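Protein HTP-2 (Caenorhabditis elegans, PDB 4TZM) probably helps to build the meiotic chromosome axis, binding a closure motif of HTP-3 through its HORMA domain. Local coordinates at residues F104-S109 with R198-N203; F125-I130 with H240-Q245; R37-M42 with D98-G103. One frame throughout, in Å; residues are numbered along the deposited sequence.

Contact 1. Residues F104-S109 with R198-N203; sequences FLKEIS and RLKYTN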
ATOM      1  N   PHE A 104     -11.038   9.147  -3.151  1.00 52.29           N
ATOM      2  CA  PHE A 104     -11.075   9.090  -4.611  1.00 54.44           C
ATOM      3  C   PHE A 104     -10.207   7.982  -5.200  1.00 52.27           C
ATOM      4  O   PHE A 104     -10.289   7.698  -6.396  1.00 54.08           O
ATOM      5  CB  PHE A 104     -10.645  10.436  -5.200  1.00 58.20           C
ATOM      6  CG  PHE A 104     -11.599  11.562  -4.913  1.00 61.67           C
ATOM      7  CD1 PHE A 104     -12.911  11.307  -4.530  1.00 62.83           C
ATOM      8  CD2 PHE A 104     -11.188  12.879  -5.035  1.00 64.03           C
ATOM      9  CE1 PHE A 104     -13.790  12.348  -4.268  1.00 64.41           C
ATOM     10  CE2 PHE A 104     -12.060  13.924  -4.775  1.00 64.56           C
ATOM     11  CZ  PHE A 104     -13.361  13.658  -4.391  1.00 64.23           C
ATOM     12  N   LEU A 105      -9.380   7.360  -4.368  1.00 48.45           N
ATOM     13  CA  LEU A 105      -8.455   6.333  -4.842  1.00 47.38           C
ATOM     14  C   LEU A 105      -9.031   4.925  -4.696  1.00 44.90           C
ATOM     15  O   LEU A 105      -9.340   4.489  -3.589  1.00 44.65           O
ATOM     16  CB  LEU A 105      -7.125   6.423  -4.091  1.00 46.72           C
ATOM     17  CG  LEU A 105      -6.065   5.438  -4.581  1.00 46.43           C
ATOM     18  CD1 LEU A 105      -5.615   5.812  -5.986  1.00 49.94           C
ATOM     19  CD2 LEU A 105      -4.887   5.384  -3.623  1.00 45.11           C
ATOM     20  N   LYS A 106      -9.160   4.218  -5.817  1.00 45.81           N
ATOM     21  CA  LYS A 106      -9.678   2.849  -5.824  1.00 48.23           C
ATOM     22  C   LYS A 106      -8.561   1.818  -5.634  1.00 51.01           C
ATOM     23  O   LYS A 106      -8.658   0.922  -4.790  1.00 51.36           O
ATOM     24  CB  LYS A 106     -10.435   2.577  -7.131  1.00 53.22           C
ATOM     25  CG  LYS A 106     -10.853   1.126  -7.345  1.00 60.81           C
ATOM     26  CD  LYS A 106     -11.936   0.687  -6.371  1.00 63.40           C
ATOM     27  CE  LYS A 106     -12.412  -0.733  -6.672  1.00 68.50           C
ATOM     28  NZ  LYS A 106     -11.303  -1.732  -6.634  1.00 69.55           N
ATOM     29  N   GLU A 107      -7.497   1.961  -6.417  1.00 52.34           N
ATOM     30  CA  GLU A 107      -6.374   1.035  -6.383  1.00 51.50           C
ATOM     31  C   GLU A 107      -5.084   1.717  -6.813  1.00 52.14           C
ATOM     32  O   GLU A 107      -5.069   2.441  -7.805  1.00 54.82           O
ATOM     33  CB  GLU A 107      -6.638  -0.163  -7.298  1.00 55.05           C
ATOM     34  CG  GLU A 107      -5.423  -1.063  -7.490  1.00 58.24           C
ATOM     35  CD  GLU A 107      -5.664  -2.202  -8.465  1.00 63.14           C
ATOM     36  OE1 GLU A 107      -6.824  -2.411  -8.880  1.00 65.65           O
ATOM     37  OE2 GLU A 107      -4.686  -2.892  -8.820  1.00 63.93           O
ATOM     38  N   ILE A 108      -4.001   1.497  -6.073  1.00 48.66           N
ATOM     39  CA  ILE A 108      -2.684   1.879  -6.568  1.00 48.15           C
ATOM     40  C   ILE A 108      -1.813   0.636  -6.716  1.00 51.86           C
ATOM     41  O   ILE A 108      -1.716  -0.188  -5.802  1.00 50.84           O
ATOM     42  CB  ILE A 108      -1.984   2.918  -5.658  1.00 46.98           C
ATOM     43  CG1 ILE A 108      -0.561   3.170  -6.162  1.00 53.06           C
ATOM     44  CG2 ILE A 108      -1.979   2.470  -4.205  1.00 42.05           C
ATOM     45  CD1 ILE A 108       0.163   4.289  -5.455  1.00 54.29           C
ATOM     46  N   SER A 109      -1.198   0.489  -7.884  1.00 53.32           N
ATOM     47  CA  SER A 109      -0.409  -0.700  -8.170  1.00 54.23           C
ATOM     48  C   SER A 109       1.004  -0.377  -8.631  1.00 54.48           C
ATOM     49  O   SER A 109       1.228   0.570  -9.395  1.00 53.70           O
ATOM     50  CB  SER A 109      -1.110  -1.559  -9.226  1.00 59.16           C
ATOM     51  OG  SER A 109      -2.294  -2.133  -8.707  1.00 61.10           O
ATOM     52  N   ARG A 198       0.753   2.786 -11.248  1.00 58.52           N
ATOM     53  CA  ARG A 198      -0.485   3.058 -11.969  1.00 57.83           C
ATOM     54  C   ARG A 198      -1.671   2.959 -11.020  1.00 59.41           C
ATOM     55  O   ARG A 198      -1.727   2.064 -10.179  1.00 59.27           O
ATOM     56  CB  ARG A 198      -0.652   2.084 -13.139  1.00 55.24           C
ATOM     57  CG  ARG A 198       0.577   1.974 -14.031  1.00 54.06           C
ATOM     58  CD  ARG A 198       0.379   0.968 -15.153  1.00 55.99           C
ATOM     59  NE  ARG A 198       1.630   0.691 -15.853  1.00 59.04           N
ATOM     60  CZ  ARG A 198       1.730  -0.080 -16.930  1.00 64.59           C
ATOM     61  NH1 ARG A 198       0.650  -0.654 -17.443  1.00 65.33           N
ATOM     62  NH2 ARG A 198       2.913  -0.276 -17.498  1.00 70.19           N
ATOM     63  N   LEU A 199      -2.621   3.879 -11.150  1.00 60.29           N
ATOM     64  CA  LEU A 199      -3.735   3.911 -10.215  1.00 57.74           C
ATOM     65  C   LEU A 199      -5.091   4.020 -10.903  1.00 59.63           C
ATOM     66  O   LEU A 199      -5.184   4.332 -12.090  1.00 60.26           O
ATOM     67  CB  LEU A 199      -3.544   5.055  -9.206  1.00 54.55           C
ATOM     68  CG  LEU A 199      -3.383   6.506  -9.662  1.00 54.26           C
ATOM     69  CD1 LEU A 199      -4.723   7.148  -9.967  1.00 53.95           C
ATOM     70  CD2 LEU A 199      -2.655   7.307  -8.597  1.00 52.29           C
ATOM     71  N   LYS A 200      -6.140   3.749 -10.137  1.00 58.59           N
ATOM     72  CA  LYS A 200      -7.499   3.821 -10.639  1.00 60.41           C
ATOM     73  C   LYS A 200      -8.329   4.708  -9.726  1.00 58.37           C
ATOM     74  O   LYS A 200      -8.372   4.495  -8.515  1.00 54.20           O
ATOM     75  CB  LYS A 200      -8.111   2.424 -10.737  1.00 63.18           C
ATOM     76  CG  LYS A 200      -9.555   2.387 -11.201  1.00 68.03           C
ATOM     77  CD  LYS A 200     -10.081   0.958 -11.212  1.00 72.62           C
ATOM     78  CE  LYS A 200     -11.533   0.895 -11.656  1.00 78.84           C
ATOM     79  NZ  LYS A 200     -12.065  -0.494 -11.565  1.00 81.75           N
ATOM     80  N   TYR A 201      -8.971   5.713 -10.307  1.00 62.16           N
ATOM     81  CA  TYR A 201      -9.824   6.614  -9.548  1.00 60.55           C
ATOM     82  C   TYR A 201     -11.162   5.942  -9.260  1.00 59.89           C
ATOM     83  O   TYR A 201     -11.572   5.025  -9.974  1.00 60.99           O
ATOM     84  CB  TYR A 201     -10.041   7.924 -10.308  1.00 61.17           C
ATOM     85  CG  TYR A 201      -8.791   8.754 -10.531  1.00 61.29           C
ATOM     86  CD1 TYR A 201      -7.981   8.546 -11.641  1.00 63.63           C
ATOM     87  CD2 TYR A 201      -8.436   9.764  -9.645  1.00 61.53           C
ATOM     88  CE1 TYR A 201      -6.846   9.311 -11.856  1.00 64.58           C
ATOM     89  CE2 TYR A 201      -7.301  10.535  -9.851  1.00 63.17           C
ATOM     90  CZ  TYR A 201      -6.510  10.304 -10.957  1.00 65.95           C
ATOM     91  OH  TYR A 201      -5.383  11.071 -11.161  1.00 68.15           O
ATOM     92  N   THR A 202     -11.837   6.390  -8.208  1.00 60.73           N
ATOM     93  CA  THR A 202     -13.183   5.916  -7.910  1.00 63.98           C
ATOM     94  C   THR A 202     -14.199   6.636  -8.794  1.00 72.32           C
ATOM     95  O   THR A 202     -13.861   7.608  -9.474  1.00 72.19           O
ATOM     96  CB  THR A 202     -13.548   6.132  -6.431  1.00 58.19           C
ATOM     97  OG1 THR A 202     -13.461   7.526  -6.112  1.00 54.20           O
ATOM     98  CG2 THR A 202     -12.606   5.350  -5.526  1.00 55.11           C
ATOM     99  N   ASN A 203     -15.440   6.159  -8.786  1.00 81.11           N
ATOM    100  CA  ASN A 203     -16.507   6.779  -9.569  1.00 89.44           C
ATOM    101  C   ASN A 203     -16.879   8.154  -9.025  1.00 93.16           C
ATOM    102  O   ASN A 203     -17.333   9.026  -9.767  1.00 93.62           O
ATOM    103  CB  ASN A 203     -17.749   5.883  -9.598  1.00 92.68           C
ATOM    104  CG  ASN A 203     -17.444   4.467 -10.048  1.00 96.90           C
ATOM    105  OD1 ASN A 203     -16.434   4.213 -10.705  1.00 98.75           O
ATOM    106  ND2 ASN A 203     -18.321   3.533  -9.696  1.00 98.97           N
TER
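A classic beta bulge marks this antiparallel pairing of two strands in the HORMA domain sheet, 105-109 with 198-201. Lys-106 and Glu-107 both face Lys-200. Lys-200 O takes a good bond from Lys-106 N at 2.8 Å, nearly along its C=O axis, and a weak one from Glu-107 N at 3.4 Å. Beyond the bulge the ladder is regular, with Lys-200 N bonded to Glu-107 O and both backbone bonds made between Ser-109 and Arg-198. The extra residue brings the Lys-106 side chain alongside that of Lys-200, both pointing the same way. Lys-106 CG lies 3.9 Å from Lys-200 CD. The Lys-106 chain then bends at chi2 (69°), and the two NZ atoms stay 5.1 Å apart. On the Leu-199 face, Leu-105 CD1 crosses to Leu-199 CB at 3.9 Å. Leu-199 CD1 rests over one face of the Tyr-201 ring, offset toward its rim. Arg-198, Leu-199 and Lys-200 also pair with a strand of the bound peptide, so strand 193-201 lies between it and strand 105-113. On the other side of the bulge, Thr-202 N reaches Phe-104 O at 2.7 Å, from above the carbonyl plane.

Contact 2. Residues F125-I130 with H240-Q245; sequences FSMKFI and HAAHMQ
The Phe-125 ring receives the methyl of Met-244 at its edge, near the ring plane, with Met-244 CE 3.9 Å from Phe-125 CD2. The His-243 ring has Gln-245 NE2 at its edge, in plane, and stacks on the ring of His-152. Phe-129 meets Ala-242 obliquely, its CE2 lying 3.9 Å from Ala-242 CB. The bend of Met-244 at chi2 (68°) carries its sulfur back over the partner strand, where Met-244 SD sits 3.6 Å from Met-127 CE. Met-127 CG in turn touches Ala-242 CB. This row of Met-127, Phe-129, Ala-242 and Met-244 lies on the sheet face packed by helix 35-56, a feature of the HORMA fold. The strands 125-130 and 240-245 run antiparallel in unbroken register. Ser-126 with Gln-245, Lys-128 with His-243 and Ile-130 with Ala-241 each exchange two backbone bonds. The shortest joins His-243 N to Lys-128 O at 2.7 Å. On the other face Ile-130 CB meets Ala-241 CB, and Leu-156 covers both. Ser-126 OG, held between its own N and carbonyl carbon (chi1 61°), is buried with no polar partner and lies 3.5 Å from Gln-245 CB.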
ATOM      1  N   PHE A 125       2.128  -5.555  -7.868  1.00 57.57           N
ATOM      2  CA  PHE A 125       1.780  -5.440  -6.458  1.00 55.18           C
ATOM      3  C   PHE A 125       0.675  -4.403  -6.301  1.00 57.00           C
ATOM      4  O   PHE A 125       0.905  -3.210  -6.503  1.00 55.31           O
ATOM      5  CB  PHE A 125       3.003  -5.063  -5.622  1.00 55.11           C
ATOM      6  CG  PHE A 125       3.939  -6.208  -5.375  1.00 64.15           C
ATOM      7  CD1 PHE A 125       4.897  -6.553  -6.316  1.00 68.56           C
ATOM      8  CD2 PHE A 125       3.858  -6.945  -4.202  1.00 65.41           C
ATOM      9  CE1 PHE A 125       5.762  -7.614  -6.090  1.00 71.30           C
ATOM     10  CE2 PHE A 125       4.718  -8.006  -3.969  1.00 67.87           C
ATOM     11  CZ  PHE A 125       5.673  -8.341  -4.914  1.00 70.86           C
ATOM     12  N   SER A 126      -0.524  -4.860  -5.949  1.00 54.97           N
ATOM     13  CA  SER A 126      -1.695  -3.986  -5.934  1.00 54.56           C
ATOM     14  C   SER A 126      -2.253  -3.762  -4.534  1.00 47.25           C
ATOM     15  O   SER A 126      -2.276  -4.674  -3.704  1.00 48.61           O
ATOM     16  CB  SER A 126      -2.790  -4.559  -6.836  1.00 60.26           C
ATOM     17  OG  SER A 126      -3.204  -5.836  -6.389  1.00 68.79           O
ATOM     18  N   MET A 127      -2.693  -2.536  -4.278  1.00 40.78           N
ATOM     19  CA  MET A 127      -3.366  -2.204  -3.030  1.00 40.77           C
ATOM     20  C   MET A 127      -4.730  -1.580  -3.331  1.00 45.35           C
ATOM     21  O   MET A 127      -4.816  -0.435  -3.777  1.00 49.84           O
ATOM     22  CB  MET A 127      -2.505  -1.257  -2.184  1.00 39.46           C
ATOM     23  CG  MET A 127      -2.989  -1.096  -0.746  1.00 42.15           C
ATOM     24  SD  MET A 127      -1.848  -0.179   0.318  1.00 58.62           S
ATOM     25  CE  MET A 127      -0.292  -0.972  -0.075  1.00 56.91           C
ATOM     26  N   LYS A 128      -5.792  -2.346  -3.097  1.00 45.50           N
ATOM     27  CA  LYS A 128      -7.150  -1.901  -3.402  1.00 47.44           C
ATOM     28  C   LYS A 128      -7.864  -1.435  -2.143  1.00 45.68           C
ATOM     29  O   LYS A 128      -7.702  -2.021  -1.074  1.00 44.57           O
ATOM     30  CB  LYS A 128      -7.946  -3.020  -4.074  1.00 50.98           C
ATOM     31  CG  LYS A 128      -7.367  -3.484  -5.402  1.00 56.89           C
ATOM     32  CD  LYS A 128      -8.088  -4.717  -5.924  1.00 60.26           C
ATOM     33  CE  LYS A 128      -7.519  -5.165  -7.262  1.00 63.75           C
ATOM     34  NZ  LYS A 128      -8.203  -6.375  -7.799  1.00 68.32           N
ATOM     35  N   PHE A 129      -8.668  -0.386  -2.274  1.00 47.25           N
ATOM     36  CA  PHE A 129      -9.234   0.271  -1.105  1.00 44.82           C
ATOM     37  C   PHE A 129     -10.757   0.153  -1.010  1.00 45.05           C
ATOM     38  O   PHE A 129     -11.451  -0.036  -2.011  1.00 45.91           O
ATOM     39  CB  PHE A 129      -8.809   1.746  -1.093  1.00 42.43           C
ATOM     40  CG  PHE A 129      -7.333   1.944  -0.869  1.00 42.29           C
ATOM     41  CD1 PHE A 129      -6.445   1.953  -1.938  1.00 46.62           C
ATOM     42  CD2 PHE A 129      -6.829   2.103   0.414  1.00 40.75           C
ATOM     43  CE1 PHE A 129      -5.084   2.123  -1.729  1.00 45.94           C
ATOM     44  CE2 PHE A 129      -5.471   2.275   0.630  1.00 41.00           C
ATOM     45  CZ  PHE A 129      -4.599   2.284  -0.443  1.00 43.35           C
ATOM     46  N   ILE A 130     -11.256   0.233   0.219  1.00 40.60           N
ATOM     47  CA  ILE A 130     -12.684   0.302   0.488  1.00 37.81           C
ATOM     48  C   ILE A 130     -12.916   1.437   1.465  1.00 38.06           C
ATOM     49  O   ILE A 130     -12.190   1.574   2.449  1.00 37.02           O
ATOM     50  CB  ILE A 130     -13.237  -1.010   1.084  1.00 36.87           C
ATOM     51  CG1 ILE A 130     -12.954  -2.190   0.154  1.00 37.63           C
ATOM     52  CG2 ILE A 130     -14.738  -0.893   1.354  1.00 38.50           C
ATOM     53  CD1 ILE A 130     -13.322  -3.536   0.741  1.00 39.84           C
ATOM     54  N   HIS A 240     -11.399   2.921   6.836  1.00 37.48           N
ATOM     55  CA  HIS A 240     -10.883   2.505   5.546  1.00 40.82           C
ATOM     56  C   HIS A 240     -10.478   1.041   5.592  1.00 40.76           C
ATOM     57  O   HIS A 240     -10.277   0.479   6.669  1.00 41.42           O
ATOM     58  CB  HIS A 240      -9.677   3.359   5.138  1.00 35.14           C
ATOM     59  CG  HIS A 240      -9.955   4.828   5.098  1.00 40.21           C
ATOM     60  ND1 HIS A 240     -10.001   5.607   6.234  1.00 44.86           N
ATOM     61  CD2 HIS A 240     -10.211   5.662   4.059  1.00 43.50           C
ATOM     62  CE1 HIS A 240     -10.273   6.859   5.898  1.00 46.17           C
ATOM     63  NE2 HIS A 240     -10.404   6.915   4.584  1.00 46.20           N
ATOM     64  N   ALA A 241     -10.366   0.428   4.420  1.00 41.82           N
ATOM     65  CA  ALA A 241      -9.822  -0.916   4.309  1.00 41.97           C
ATOM     66  C   ALA A 241      -8.965  -1.014   3.055  1.00 41.02           C
ATOM     67  O   ALA A 241      -9.244  -0.356   2.053  1.00 38.83           O
ATOM     68  CB  ALA A 241     -10.937  -1.960   4.289  1.00 39.57           C
ATOM     69  N   ALA A 242      -7.918  -1.830   3.122  1.00 38.19           N
ATOM     70  CA  ALA A 242      -7.045  -2.045   1.979  1.00 40.08           C
ATOM     71  C   ALA A 242      -6.775  -3.537   1.775  1.00 42.41           C
ATOM     72  O   ALA A 242      -6.690  -4.299   2.742  1.00 34.52           O
ATOM     73  CB  ALA A 242      -5.741  -1.290   2.161  1.00 40.13           C
ATOM     74  N   HIS A 243      -6.657  -3.953   0.517  1.00 45.44           N
ATOM     75  CA  HIS A 243      -6.320  -5.336   0.197  1.00 46.53           C
ATOM     76  C   HIS A 243      -5.071  -5.391  -0.682  1.00 45.03           C
ATOM     77  O   HIS A 243      -5.051  -4.833  -1.782  1.00 48.43           O
ATOM     78  CB  HIS A 243      -7.486  -6.028  -0.502  1.00 47.24           C
ATOM     79  CG  HIS A 243      -7.268  -7.492  -0.726  1.00 54.91           C
ATOM     80  ND1 HIS A 243      -7.163  -8.042  -1.985  1.00 59.10           N
ATOM     81  CD2 HIS A 243      -7.129  -8.516   0.147  1.00 55.81           C
ATOM     82  CE1 HIS A 243      -6.975  -9.347  -1.876  1.00 57.28           C
ATOM     83  NE2 HIS A 243      -6.949  -9.658  -0.594  1.00 57.23           N
ATOM     84  N   MET A 244      -4.035  -6.061  -0.182  1.00 38.40           N
ATOM     85  CA  MET A 244      -2.752  -6.168  -0.875  1.00 42.47           C
ATOM     86  C   MET A 244      -2.634  -7.517  -1.593  1.00 50.47           C
ATOM     87  O   MET A 244      -2.870  -8.576  -1.003  1.00 52.66           O
ATOM     88  CB  MET A 244      -1.599  -5.974   0.120  1.00 46.29           C
ATOM     89  CG  MET A 244      -0.217  -5.813  -0.510  1.00 55.64           C
ATOM     90  SD  MET A 244       0.003  -4.270  -1.428  1.00107.89           S
ATOM     91  CE  MET A 244       1.673  -4.466  -2.050  1.00 64.68           C
ATOM     92  N   GLN A 245      -2.278  -7.470  -2.872  1.00 52.62           N
ATOM     93  CA  GLN A 245      -2.213  -8.667  -3.702  1.00 57.48           C
ATOM     94  C   GLN A 245      -0.967  -8.655  -4.575  1.00 60.12           C
ATOM     95  O   GLN A 245      -0.408  -7.597  -4.855  1.00 58.48           O
ATOM     96  CB  GLN A 245      -3.461  -8.775  -4.582  1.00 63.46           C
ATOM     97  CG  GLN A 245      -4.402  -9.904  -4.213  1.00 72.58           C
ATOM     98  CD  GLN A 245      -5.757  -9.782  -4.889  1.00 79.92           C
ATOM     99  OE1 GLN A 245      -6.091  -8.738  -5.449  1.00 79.83           O
ATOM    100  NE2 GLN A 245      -6.546 -10.850  -4.834  1.00 84.98           N
TER

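Contact 3. Residues R37-M42 with D98-G103; sequences RSSNFM and DATKDG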
ATOM      1  N   ARG A  37      -7.259  10.218  11.026  1.00 49.35           N
ATOM      2  CA  ARG A  37      -6.104   9.416  11.411  1.00 51.12           C
ATOM      3  C   ARG A  37      -6.167   8.007  10.814  1.00 49.92           C
ATOM      4  O   ARG A  37      -5.140   7.349  10.654  1.00 52.64           O
ATOM      5  CB  ARG A  37      -5.979   9.363  12.936  1.00 54.37           C
ATOM      6  CG  ARG A  37      -5.136  10.503  13.499  1.00 59.23           C
ATOM      7  CD  ARG A  37      -5.037  10.470  15.016  1.00 63.24           C
ATOM      8  NE  ARG A  37      -6.278  10.888  15.659  1.00 66.98           N
ATOM      9  CZ  ARG A  37      -6.417  11.078  16.967  1.00 72.37           C
ATOM     10  NH1 ARG A  37      -5.387  10.887  17.780  1.00 74.52           N
ATOM     11  NH2 ARG A  37      -7.587  11.459  17.465  1.00 74.53           N
ATOM     12  N   SER A  38      -7.372   7.560  10.474  1.00 47.70           N
ATOM     13  CA  SER A  38      -7.560   6.304   9.752  1.00 44.99           C
ATOM     14  C   SER A  38      -6.983   6.437   8.350  1.00 43.94           C
ATOM     15  O   SER A  38      -6.409   5.494   7.792  1.00 40.00           O
ATOM     16  CB  SER A  38      -9.043   5.940   9.682  1.00 39.82           C
ATOM     17  OG  SER A  38      -9.287   4.928   8.720  1.00 41.04           O
ATOM     18  N   SER A  39      -7.150   7.635   7.801  1.00 43.69           N
ATOM     19  CA  SER A  39      -6.689   7.992   6.472  1.00 44.78           C
ATOM     20  C   SER A  39      -5.189   8.284   6.481  1.00 42.95           C
ATOM     21  O   SER A  39      -4.466   7.924   5.549  1.00 41.88           O
ATOM     22  CB  SER A  39      -7.465   9.207   5.966  1.00 52.63           C
ATOM     23  OG  SER A  39      -7.239   9.411   4.589  1.00 60.00           O
ATOM     24  N   ASN A  40      -4.726   8.935   7.544  1.00 40.40           N
ATOM     25  CA  ASN A  40      -3.301   9.172   7.717  1.00 35.89           C
ATOM     26  C   ASN A  40      -2.557   7.860   7.833  1.00 40.42           C
ATOM     27  O   ASN A  40      -1.405   7.750   7.416  1.00 42.37           O
ATOM     28  CB  ASN A  40      -3.035  10.035   8.950  1.00 40.44           C
ATOM     29  CG  ASN A  40      -3.376  11.491   8.721  1.00 49.62           C
ATOM     30  OD1 ASN A  40      -3.324  11.971   7.594  1.00 53.51           O
ATOM     31  ND2 ASN A  40      -3.731  12.202   9.789  1.00 52.84           N
ATOM     32  N   PHE A  41      -3.215   6.856   8.403  1.00 35.76           N
ATOM     33  CA  PHE A  41      -2.571   5.565   8.511  1.00 35.24           C
ATOM     34  C   PHE A  41      -2.375   4.918   7.137  1.00 30.89           C
ATOM     35  O   PHE A  41      -1.330   4.333   6.876  1.00 41.08           O
ATOM     36  CB  PHE A  41      -3.357   4.614   9.418  1.00 41.03           C
ATOM     37  CG  PHE A  41      -2.807   3.226   9.406  1.00 37.76           C
ATOM     38  CD1 PHE A  41      -1.715   2.900  10.189  1.00 39.86           C
ATOM     39  CD2 PHE A  41      -3.334   2.264   8.563  1.00 36.44           C
ATOM     40  CE1 PHE A  41      -1.179   1.631  10.156  1.00 41.36           C
ATOM     41  CE2 PHE A  41      -2.802   0.998   8.525  1.00 40.02           C
ATOM     42  CZ  PHE A  41      -1.722   0.680   9.323  1.00 41.58           C
ATOM     43  N   MET A  42      -3.377   5.010   6.265  1.00 28.30           N
ATOM     44  CA  MET A  42      -3.274   4.401   4.939  1.00 26.29           C
ATOM     45  C   MET A  42      -2.147   5.041   4.127  1.00 37.91           C
ATOM     46  O   MET A  42      -1.450   4.364   3.373  1.00 41.84           O
ATOM     47  CB  MET A  42      -4.597   4.520   4.174  1.00 25.49           C
ATOM     48  CG  MET A  42      -5.745   3.690   4.739  1.00 30.83           C
ATOM     49  SD  MET A  42      -5.315   1.953   4.969  1.00 41.79           S
ATOM     50  CE  MET A  42      -6.907   1.178   4.760  1.00 63.49           C
ATOM     51  N   ASP A  98      -2.829  10.781  -0.280  1.00 48.20           N
ATOM     52  CA  ASP A  98      -3.660  11.937   0.053  1.00 47.81           C
ATOM     53  C   ASP A  98      -5.047  11.805  -0.558  1.00 47.07           C
ATOM     54  O   ASP A  98      -6.017  12.364  -0.048  1.00 47.91           O
ATOM     55  CB  ASP A  98      -3.006  13.242  -0.410  1.00 52.14           C
ATOM     56  CG  ASP A  98      -1.912  13.716   0.534  1.00 59.19           C
ATOM     57  OD1 ASP A  98      -1.972  13.385   1.736  1.00 61.06           O
ATOM     58  OD2 ASP A  98      -0.992  14.425   0.074  1.00 66.32           O
ATOM     59  N   ALA A  99      -5.138  11.050  -1.647  1.00 49.02           N
ATOM     60  CA  ALA A  99      -6.410  10.833  -2.321  1.00 49.92           C
ATOM     61  C   ALA A  99      -7.356   9.915  -1.535  1.00 52.74           C
ATOM     62  O   ALA A  99      -8.534   9.816  -1.875  1.00 52.05           O
ATOM     63  CB  ALA A  99      -6.170  10.272  -3.713  1.00 46.22           C
ATOM     64  N   THR A 100      -6.864   9.247  -0.493  1.00 53.29           N
ATOM     65  CA  THR A 100      -7.764   8.433   0.328  1.00 54.54           C
ATOM     66  C   THR A 100      -8.543   9.315   1.301  1.00 58.84           C
ATOM     67  O   THR A 100      -9.595   8.913   1.797  1.00 58.09           O
ATOM     68  CB  THR A 100      -7.029   7.322   1.133  1.00 41.01           C
ATOM     69  OG1 THR A 100      -6.169   7.907   2.118  1.00 43.21           O
ATOM     70  CG2 THR A 100      -6.225   6.417   0.216  1.00 37.44           C
ATOM     71  N   LYS A 101      -8.034  10.514   1.569  1.00 64.55           N
ATOM     72  CA  LYS A 101      -8.752  11.462   2.419  1.00 71.24           C
ATOM     73  C   LYS A 101     -10.004  11.950   1.710  1.00 72.52           C
ATOM     74  O   LYS A 101     -11.086  12.004   2.296  1.00 75.53           O
ATOM     75  CB  LYS A 101      -7.866  12.643   2.798  1.00 75.78           C
ATOM     76  CG  LYS A 101      -6.678  12.239   3.636  1.00 81.60           C
ATOM     77  CD  LYS A 101      -5.909  13.430   4.139  1.00 89.60           C
ATOM     78  CE  LYS A 101      -4.913  12.986   5.185  1.00 93.98           C
ATOM     79  NZ  LYS A 101      -3.918  14.046   5.496  1.00 99.38           N
ATOM     80  N   ASP A 102      -9.848  12.304   0.441  1.00 71.16           N
ATOM     81  CA  ASP A 102     -10.980  12.697  -0.384  1.00 74.48           C
ATOM     82  C   ASP A 102     -11.873  11.491  -0.675  1.00 67.79           C
ATOM     83  O   ASP A 102     -13.064  11.639  -0.934  1.00 72.08           O
ATOM     84  CB  ASP A 102     -10.499  13.325  -1.694  1.00 84.32           C
ATOM     85  CG  ASP A 102      -9.535  14.482  -1.477  1.00 89.85           C
ATOM     86  OD1 ASP A 102      -8.769  14.452  -0.492  1.00 90.55           O
ATOM     87  OD2 ASP A 102      -9.537  15.420  -2.303  1.00 92.64           O
ATOM     88  N   GLY A 103     -11.284  10.298  -0.632  1.00 56.75           N
ATOM     89  CA  GLY A 103     -12.002   9.072  -0.927  1.00 49.89           C
ATOM     90  C   GLY A 103     -12.080   8.774  -2.414  1.00 51.18           C
ATOM     91  O   GLY A 103     -13.061   8.198  -2.884  1.00 52.37           O
TER
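Helix 37-42 and the last turn of helix 84-102 run roughly antiparallel, their axes 8.5 Å apart at closest and 149° between their directions. The backbones come nearest at Ser-39 and Lys-101. Ser-39 carries the centre of the contact. Its OG stands anti to its own backbone N (chi1 -168°), which aims the hydroxyl at the other helix. There Ser-39 OG donates its proton to Thr-100 OG1 over 3.1 Å. Thr-100 OG1 has a second partner in Gly-97 O, one turn back in its own helix. It sits between its backbone N and carbonyl carbon (chi1 66°). Ser-39 OG is also pressed against the lysine chain, 3.0 Å from Lys-101 CG. From there Lys-101 runs on extended across helix 37-42, and its tip approaches Asn-40. Lys-101 NZ gives Asn-40 OD1 a weak hydrogen bond of 3.0 Å. On the inner side Met-42 CB comes near Thr-100 OG1, while the methionine tip leads away to His-240 and Ala-242. A Schellman motif ends helix 84-102, with Gly-103 at positive phi as its C-prime residue. The helices are thus joined by small hydroxyls rather than a broad apolar seam. The buried hydroxyl bond probably fixes the rotation of Ser-39, and together with the bond to Gly-97 O that of Thr-100; the lysine end, exposed and weakly held, is probably more mobile.

Overall arrangement
Contacts 1 and 2 belong to one antiparallel sheet, their centres 10 Å apart. Strands 105-113 and 123-133 are neighbours in it. Lys-106 O to Phe-129 N (2.8 Å) and Ile-108 O to Met-127 N (3.0 Å) probably bond the two. The bound HTP-3 peptide extends this sheet beside strand 193-201, so of the three contacts contact 1 includes the strand that pairs with it. Contact 3 lies about 13 Å, centre to centre, from each of the others. It leads into contact 1 where Phe-104 N probably bonds to Ala-99 O at 2.9 Å. It meets contact 2 through a probable bond of 2.7 Å between His-240 ND1 and Ser-38 OG.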